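Local coordinates for aldehyde dehydrogenase 12 (Zea mays, PDB 6D97), which probably catalyses the NAD-dependent oxidation of L-glutamate gamma-semialdehyde to glutamate, the last step of proline catabolism in plants, at residues R106-M120 and R236-M248. Numbering follows the deposited sequence.
Sequences RYLMYGDISAKAAHM and RLLHDCGLPAEDM
Asp247 meets Arg106 and Tyr110 mainly through one carboxylate oxygen, OD2, a compact example of one acceptor tying a loop to a helix. In the salt bridge, Arg106 NH1 and NH2 both point end-on at Asp247 OD2, the NH2 bond 2.8 Å long; the oxygen lies close to the guanidinium plane, yet the guanidinium and carboxylate planes stand 63° apart. NH1 donates to OD2 on its syn lone pair, whereas NH2 meets OD2 from above the carboxylate plane. The anti lone pair takes the hydroxyl of Tyr110, with OH 2.7 Å from Asp247 OD2 and the ring nearly coplanar with the carboxylate. Replacing Asp247 by an alanine removes the carboxylate, which is likely to leave the Arg106 charge without this mate and the Tyr110 hydroxyl without this acceptor.

The Met109 methyl CE meets Pro244 CG end to end, at 3.7 Å. Ile113 CD1 lies over one face of the Tyr110 ring, toward its rim, and reaches Gly242 O. Gly242, at positive phi, closes a Schellman motif; Lys116 folds its outer chain back, and NZ gives Cys241 O a hydrogen bond of 2.8 Å from above the carbonyl plane. Cys241 SG rests against the Ala117 backbone.

The contact joins helix 105-121 to the end of helix 229-240 and the loop toward edge strand 249-251 of the parallel Rossmann-type sheet; helix 203-214 packs against Tyr110 and Leu243, helix 142-157 against Ala117.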
ATOM      1  N   ARG A 106       6.285  -1.401  23.126  1.00 32.16           N
ATOM      2  CA  ARG A 106       7.509  -0.655  22.858  1.00 19.16           C
ATOM      3  C   ARG A 106       7.379   0.220  21.617  1.00 25.11           C
ATOM      4  O   ARG A 106       8.057   1.251  21.521  1.00 23.21           O
ATOM      5  CB  ARG A 106       8.697  -1.606  22.720  1.00 19.31           C
ATOM      6  CG  ARG A 106       9.226  -2.125  24.046  1.00 20.05           C
ATOM      7  CD  ARG A 106      10.388  -3.091  23.843  1.00 22.34           C
ATOM      8  NE  ARG A 106      11.423  -2.557  22.956  1.00 24.52           N
ATOM      9  CZ  ARG A 106      12.430  -1.781  23.345  1.00 26.30           C
ATOM     10  NH1 ARG A 106      12.549  -1.429  24.618  1.00 27.61           N
ATOM     11  NH2 ARG A 106      13.319  -1.354  22.458  1.00 22.88           N
ATOM     12  N   TYR A 107       6.534  -0.171  20.656  1.00 29.43           N
ATOM     13  CA  TYR A 107       6.224   0.727  19.546  1.00 31.79           C
ATOM     14  C   TYR A 107       5.592   2.014  20.054  1.00 29.45           C
ATOM     15  O   TYR A 107       5.920   3.108  19.580  1.00 28.73           O
ATOM     16  CB  TYR A 107       5.280   0.059  18.549  1.00 25.49           C
ATOM     17  CG  TYR A 107       5.850  -1.097  17.767  1.00 21.25           C
ATOM     18  CD1 TYR A 107       6.827  -0.898  16.800  1.00 16.90           C
ATOM     19  CD2 TYR A 107       5.373  -2.386  17.970  1.00 27.19           C
ATOM     20  CE1 TYR A 107       7.328  -1.957  16.074  1.00 26.04           C
ATOM     21  CE2 TYR A 107       5.870  -3.452  17.257  1.00 21.69           C
ATOM     22  CZ  TYR A 107       6.848  -3.233  16.310  1.00 31.47           C
ATOM     23  OH  TYR A 107       7.345  -4.288  15.585  1.00 24.47           O
ATOM     24  N   LEU A 108       4.674   1.900  21.019  1.00 28.56           N
ATOM     25  CA  LEU A 108       4.024   3.081  21.575  1.00 29.74           C
ATOM     26  C   LEU A 108       5.008   3.941  22.354  1.00 31.52           C
ATOM     27  O   LEU A 108       4.931   5.174  22.308  1.00 25.79           O
ATOM     28  CB  LEU A 108       2.860   2.664  22.471  1.00 29.68           C
ATOM     29  CG  LEU A 108       1.816   1.835  21.732  1.00 32.74           C
ATOM     30  CD1 LEU A 108       0.574   1.612  22.589  1.00 33.06           C
ATOM     31  CD2 LEU A 108       1.482   2.526  20.426  1.00 36.89           C
ATOM     32  N   MET A 109       5.927   3.303  23.086  1.00 27.56           N
ATOM     33  CA  MET A 109       6.925   4.039  23.854  1.00 35.47           C
ATOM     34  C   MET A 109       7.775   4.915  22.950  1.00 29.41           C
ATOM     35  O   MET A 109       8.091   6.058  23.292  1.00 30.02           O
ATOM     36  CB  MET A 109       7.813   3.064  24.626  1.00 20.18           C
ATOM     37  CG  MET A 109       8.916   3.713  25.450  1.00 24.44           C
ATOM     38  SD  MET A 109       9.963   2.464  26.226  1.00 30.21           S
ATOM     39  CE  MET A 109      10.834   1.798  24.808  1.00 20.66           C
ATOM     40  N   TYR A 110       8.159   4.396  21.789  1.00 31.10           N
ATOM     41  CA  TYR A 110       9.007   5.189  20.917  1.00 32.58           C
ATOM     42  C   TYR A 110       8.214   6.264  20.194  1.00 30.30           C
ATOM     43  O   TYR A 110       8.788   7.271  19.763  1.00 22.05           O
ATOM     44  CB  TYR A 110       9.743   4.283  19.943  1.00 24.62           C
ATOM     45  CG  TYR A 110      11.045   3.821  20.525  1.00 28.84           C
ATOM     46  CD1 TYR A 110      12.151   4.656  20.524  1.00 29.15           C
ATOM     47  CD2 TYR A 110      11.164   2.573  21.108  1.00 29.45           C
ATOM     48  CE1 TYR A 110      13.345   4.255  21.066  1.00 31.43           C
ATOM     49  CE2 TYR A 110      12.355   2.160  21.650  1.00 36.55           C
ATOM     50  CZ  TYR A 110      13.442   3.003  21.627  1.00 35.49           C
ATOM     51  OH  TYR A 110      14.630   2.587  22.175  1.00 35.57           O
ATOM     52  N   GLY A 111       6.903   6.072  20.047  1.00 24.72           N
ATOM     53  CA  GLY A 111       6.059   7.189  19.668  1.00 17.99           C
ATOM     54  C   GLY A 111       6.130   8.310  20.687  1.00 33.98           C
ATOM     55  O   GLY A 111       6.265   9.484  20.332  1.00 33.21           O
ATOM     56  N   ASP A 112       6.070   7.955  21.975  1.00 26.53           N
ATOM     57  CA  ASP A 112       6.134   8.957  23.034  1.00 22.75           C
ATOM     58  C   ASP A 112       7.520   9.582  23.133  1.00 22.61           C
ATOM     59  O   ASP A 112       7.643  10.801  23.302  1.00 27.52           O
ATOM     60  CB  ASP A 112       5.733   8.341  24.374  1.00 29.40           C
ATOM     61  CG  ASP A 112       4.241   8.082  24.474  1.00 50.20           C
ATOM     62  OD1 ASP A 112       3.475   8.696  23.700  1.00 52.26           O
ATOM     63  OD2 ASP A 112       3.837   7.261  25.325  1.00 57.74           O
ATOM     64  N   ILE A 113       8.572   8.763  23.050  1.00 28.13           N
ATOM     65  CA  ILE A 113       9.937   9.287  23.088  1.00 38.61           C
ATOM     66  C   ILE A 113      10.151  10.285  21.960  1.00 19.77           C
ATOM     67  O   ILE A 113      10.692  11.378  22.163  1.00 37.05           O
ATOM     68  CB  ILE A 113      10.955   8.137  23.013  1.00 36.46           C
ATOM     69  CG1 ILE A 113      10.908   7.302  24.289  1.00 36.04           C
ATOM     70  CG2 ILE A 113      12.355   8.683  22.770  1.00 27.12           C
ATOM     71  CD1 ILE A 113      11.617   5.976  24.152  1.00 35.64           C
ATOM     72  N   SER A 114       9.710   9.925  20.752  1.00 30.72           N
ATOM     73  CA  SER A 114       9.877  10.812  19.605  1.00 19.88           C
ATOM     74  C   SER A 114       9.116  12.118  19.797  1.00 20.37           C
ATOM     75  O   SER A 114       9.575  13.179  19.359  1.00 28.72           O
ATOM     76  CB  SER A 114       9.416  10.106  18.330  1.00 25.28           C
ATOM     77  OG  SER A 114      10.140   8.905  18.121  1.00 28.77           O
ATOM     78  N   ALA A 115       7.953  12.062  20.450  1.00 24.21           N
ATOM     79  CA  ALA A 115       7.173  13.275  20.678  1.00 23.92           C
ATOM     80  C   ALA A 115       7.885  14.202  21.653  1.00 30.87           C
ATOM     81  O   ALA A 115       7.991  15.412  21.415  1.00 29.77           O
ATOM     82  CB  ALA A 115       5.778  12.918  21.191  1.00 19.98           C
ATOM     83  N   LYS A 116       8.380  13.647  22.763  1.00 27.87           N
ATOM     84  CA  LYS A 116       9.122  14.447  23.730  1.00 28.00           C
ATOM     85  C   LYS A 116      10.391  15.018  23.113  1.00 21.65           C
ATOM     86  O   LYS A 116      10.727  16.186  23.337  1.00 33.26           O
ATOM     87  CB  LYS A 116       9.454  13.606  24.964  1.00 22.26           C
ATOM     88  CG  LYS A 116       8.278  13.370  25.901  1.00 25.21           C
ATOM     89  CD  LYS A 116       8.676  12.459  27.046  1.00 36.84           C
ATOM     90  CE  LYS A 116       7.795  11.231  27.082  1.00 49.39           C
ATOM     91  NZ  LYS A 116       8.587   9.969  27.126  1.00 51.20           N
ATOM     92  N   ALA A 117      11.103  14.211  22.320  1.00 25.85           N
ATOM     93  CA  ALA A 117      12.337  14.679  21.697  1.00 22.02           C
ATOM     94  C   ALA A 117      12.061  15.749  20.647  1.00 23.33           C
ATOM     95  O   ALA A 117      12.785  16.748  20.572  1.00 31.45           O
ATOM     96  CB  ALA A 117      13.096  13.504  21.084  1.00 20.35           C
ATOM     97  N   ALA A 118      11.024  15.556  19.825  1.00 29.11           N
ATOM     98  CA  ALA A 118      10.682  16.554  18.816  1.00 26.94           C
ATOM     99  C   ALA A 118      10.334  17.893  19.455  1.00 31.48           C
ATOM    100  O   ALA A 118      10.696  18.952  18.929  1.00 32.05           O
ATOM    101  CB  ALA A 118       9.521  16.061  17.950  1.00 25.75           C
ATOM    102  N   HIS A 119       9.631  17.868  20.589  1.00 29.22           N
ATOM    103  CA  HIS A 119       9.290  19.117  21.261  1.00 31.17           C
ATOM    104  C   HIS A 119      10.529  19.773  21.853  1.00 32.84           C
ATOM    105  O   HIS A 119      10.639  21.006  21.871  1.00 33.24           O
ATOM    106  CB  HIS A 119       8.246  18.870  22.349  1.00 32.23           C
ATOM    107  CG  HIS A 119       7.800  20.117  23.049  1.00 36.66           C
ATOM    108  ND1 HIS A 119       8.136  20.403  24.355  1.00 38.42           N
ATOM    109  CD2 HIS A 119       7.048  21.158  22.619  1.00 37.74           C
ATOM    110  CE1 HIS A 119       7.610  21.565  24.700  1.00 38.71           C
ATOM    111  NE2 HIS A 119       6.943  22.043  23.665  1.00 39.57           N
ATOM    112  N   MET A 120      11.469  18.966  22.343  1.00 31.40           N
ATOM    113  CA  MET A 120      12.708  19.515  22.878  1.00 30.78           C
ATOM    114  C   MET A 120      13.555  20.129  21.774  1.00 29.59           C
ATOM    115  O   MET A 120      14.003  21.275  21.887  1.00 37.04           O
ATOM    116  CB  MET A 120      13.484  18.428  23.619  1.00 40.47           C
ATOM    117  CG  MET A 120      13.028  18.229  25.045  1.00 51.71           C
ATOM    118  SD  MET A 120      13.346  19.672  26.079  1.00 70.71           S
ATOM    119  CE  MET A 120      15.130  19.595  26.236  1.00 68.68           C
ATOM    120  N   ARG A 236      21.931  12.195  25.319  1.00 24.42           N
ATOM    121  CA  ARG A 236      21.544  12.661  26.647  1.00 29.92           C
ATOM    122  C   ARG A 236      20.135  13.234  26.633  1.00 29.48           C
ATOM    123  O   ARG A 236      19.340  12.973  27.544  1.00 38.59           O
ATOM    124  CB  ARG A 236      22.545  13.698  27.152  1.00 26.16           C
ATOM    125  CG  ARG A 236      23.942  13.139  27.281  1.00 32.34           C
ATOM    126  CD  ARG A 236      24.938  14.145  27.835  1.00 29.13           C
ATOM    127  NE  ARG A 236      26.258  13.535  27.979  1.00 34.40           N
ATOM    128  CZ  ARG A 236      26.668  12.884  29.063  1.00 45.94           C
ATOM    129  NH1 ARG A 236      25.864  12.766  30.112  1.00 29.38           N
ATOM    130  NH2 ARG A 236      27.885  12.349  29.100  1.00 34.32           N
ATOM    131  N   LEU A 237      19.806  14.010  25.598  1.00 36.11           N
ATOM    132  CA  LEU A 237      18.440  14.490  25.425  1.00 30.43           C
ATOM    133  C   LEU A 237      17.472  13.323  25.287  1.00 27.31           C
ATOM    134  O   LEU A 237      16.410  13.302  25.922  1.00 33.33           O
ATOM    135  CB  LEU A 237      18.368  15.413  24.203  1.00 31.87           C
ATOM    136  CG  LEU A 237      17.071  16.092  23.733  1.00 27.95           C
ATOM    137  CD1 LEU A 237      17.434  17.194  22.737  1.00 31.35           C
ATOM    138  CD2 LEU A 237      16.044  15.130  23.107  1.00 38.46           C
ATOM    139  N   LEU A 238      17.821  12.341  24.451  1.00 26.84           N
ATOM    140  CA  LEU A 238      16.927  11.208  24.224  1.00 22.19           C
ATOM    141  C   LEU A 238      16.684  10.430  25.511  1.00 28.68           C
ATOM    142  O   LEU A 238      15.567   9.958  25.757  1.00 25.84           O
ATOM    143  CB  LEU A 238      17.500  10.298  23.138  1.00 26.69           C
ATOM    144  CG  LEU A 238      17.388  10.805  21.699  1.00 31.34           C
ATOM    145  CD1 LEU A 238      18.252   9.982  20.758  1.00 20.40           C
ATOM    146  CD2 LEU A 238      15.931  10.775  21.254  1.00 20.26           C
ATOM    147  N   HIS A 239      17.719  10.284  26.343  1.00 26.37           N
ATOM    148  CA  HIS A 239      17.533   9.644  27.641  1.00 31.99           C
ATOM    149  C   HIS A 239      16.566  10.438  28.509  1.00 30.52           C
ATOM    150  O   HIS A 239      15.706   9.858  29.181  1.00 33.48           O
ATOM    151  CB  HIS A 239      18.878   9.481  28.348  1.00 30.62           C
ATOM    152  CG  HIS A 239      19.723   8.375  27.798  1.00 32.26           C
ATOM    153  ND1 HIS A 239      21.097   8.453  27.739  1.00 34.74           N
ATOM    154  CD2 HIS A 239      19.391   7.166  27.287  1.00 30.07           C
ATOM    155  CE1 HIS A 239      21.576   7.339  27.215  1.00 29.20           C
ATOM    156  NE2 HIS A 239      20.563   6.541  26.932  1.00 32.31           N
ATOM    157  N   ASP A 240      16.685  11.768  28.499  1.00 26.65           N
ATOM    158  CA  ASP A 240      15.730  12.604  29.218  1.00 25.58           C
ATOM    159  C   ASP A 240      14.319  12.477  28.661  1.00 24.90           C
ATOM    160  O   ASP A 240      13.356  12.739  29.388  1.00 25.35           O
ATOM    161  CB  ASP A 240      16.168  14.068  29.180  1.00 40.10           C
ATOM    162  CG  ASP A 240      17.316  14.354  30.124  1.00 48.99           C
ATOM    163  OD1 ASP A 240      17.714  13.429  30.866  1.00 52.72           O
ATOM    164  OD2 ASP A 240      17.819  15.497  30.126  1.00 52.24           O
ATOM    165  N   CYS A 241      14.178  12.086  27.398  1.00 25.65           N
ATOM    166  CA  CYS A 241      12.871  11.915  26.779  1.00 23.26           C
ATOM    167  C   CYS A 241      12.345  10.492  26.899  1.00 33.13           C
ATOM    168  O   CYS A 241      11.248  10.210  26.407  1.00 30.46           O
ATOM    169  CB  CYS A 241      12.925  12.330  25.306  1.00 22.41           C
ATOM    170  SG  CYS A 241      13.207  14.094  25.047  1.00 34.21           S
ATOM    171  N   GLY A 242      13.092   9.591  27.534  1.00 29.55           N
ATOM    172  CA  GLY A 242      12.596   8.265  27.841  1.00 25.13           C
ATOM    173  C   GLY A 242      13.270   7.130  27.105  1.00 26.94           C
ATOM    174  O   GLY A 242      12.844   5.981  27.271  1.00 24.48           O
ATOM    175  N   LEU A 243      14.283   7.404  26.288  1.00 22.35           N
ATOM    176  CA  LEU A 243      15.048   6.339  25.648  1.00 32.29           C
ATOM    177  C   LEU A 243      15.662   5.441  26.714  1.00 25.68           C
ATOM    178  O   LEU A 243      16.452   5.927  27.539  1.00 23.87           O
ATOM    179  CB  LEU A 243      16.146   6.910  24.755  1.00 37.63           C
ATOM    180  CG  LEU A 243      17.210   5.900  24.307  1.00 41.27           C
ATOM    181  CD1 LEU A 243      16.642   4.890  23.329  1.00 37.24           C
ATOM    182  CD2 LEU A 243      18.410   6.626  23.709  1.00 45.76           C
ATOM    183  N   PRO A 244      15.329   4.150  26.747  1.00 25.28           N
ATOM    184  CA  PRO A 244      15.844   3.285  27.815  1.00 25.60           C
ATOM    185  C   PRO A 244      17.356   3.146  27.748  1.00 30.29           C
ATOM    186  O   PRO A 244      17.945   3.049  26.669  1.00 29.61           O
ATOM    187  CB  PRO A 244      15.142   1.947  27.557  1.00 24.31           C
ATOM    188  CG  PRO A 244      13.917   2.312  26.796  1.00 26.52           C
ATOM    189  CD  PRO A 244      14.315   3.467  25.929  1.00 22.76           C
ATOM    190  N   ALA A 245      17.980   3.146  28.929  1.00 24.76           N
ATOM    191  CA  ALA A 245      19.431   3.035  29.014  1.00 25.26           C
ATOM    192  C   ALA A 245      19.943   1.811  28.264  1.00 27.75           C
ATOM    193  O   ALA A 245      20.984   1.869  27.600  1.00 27.31           O
ATOM    194  CB  ALA A 245      19.863   2.983  30.480  1.00 26.82           C
ATOM    195  N   GLU A 246      19.212   0.698  28.337  1.00 27.92           N
ATOM    196  CA  GLU A 246      19.708  -0.562  27.800  1.00 34.58           C
ATOM    197  C   GLU A 246      19.422  -0.745  26.317  1.00 34.47           C
ATOM    198  O   GLU A 246      19.846  -1.757  25.750  1.00 39.27           O
ATOM    199  CB  GLU A 246      19.102  -1.737  28.578  1.00 35.95           C
ATOM    200  N   ASP A 247      18.728   0.197  25.673  1.00 31.71           N
ATOM    201  CA  ASP A 247      18.277  -0.014  24.303  1.00 32.10           C
ATOM    202  C   ASP A 247      19.346   0.276  23.254  1.00 28.65           C
ATOM    203  O   ASP A 247      19.221  -0.204  22.123  1.00 36.51           O
ATOM    204  CB  ASP A 247      17.033   0.833  24.016  1.00 33.63           C
ATOM    205  CG  ASP A 247      15.755   0.164  24.482  1.00 25.53           C
ATOM    206  OD1 ASP A 247      15.844  -0.757  25.319  1.00 33.18           O
ATOM    207  OD2 ASP A 247      14.664   0.550  24.008  1.00 29.24           O
ATOM    208  N   MET A 248      20.387   1.041  23.584  1.00 30.55           N
ATOM    209  CA  MET A 248      21.414   1.326  22.591  1.00 33.61           C
ATOM    210  C   MET A 248      22.751   1.582  23.271  1.00 34.31           C
ATOM    211  O   MET A 248      22.824   1.883  24.466  1.00 34.76           O
ATOM    212  CB  MET A 248      21.032   2.520  21.702  1.00 24.24           C
ATOM    213  CG  MET A 248      21.014   3.881  22.399  1.00 27.17           C
ATOM    214  SD  MET A 248      22.601   4.750  22.452  1.00 35.66           S
ATOM    215  CE  MET A 248      22.885   5.086  20.717  1.00 21.42           C
TER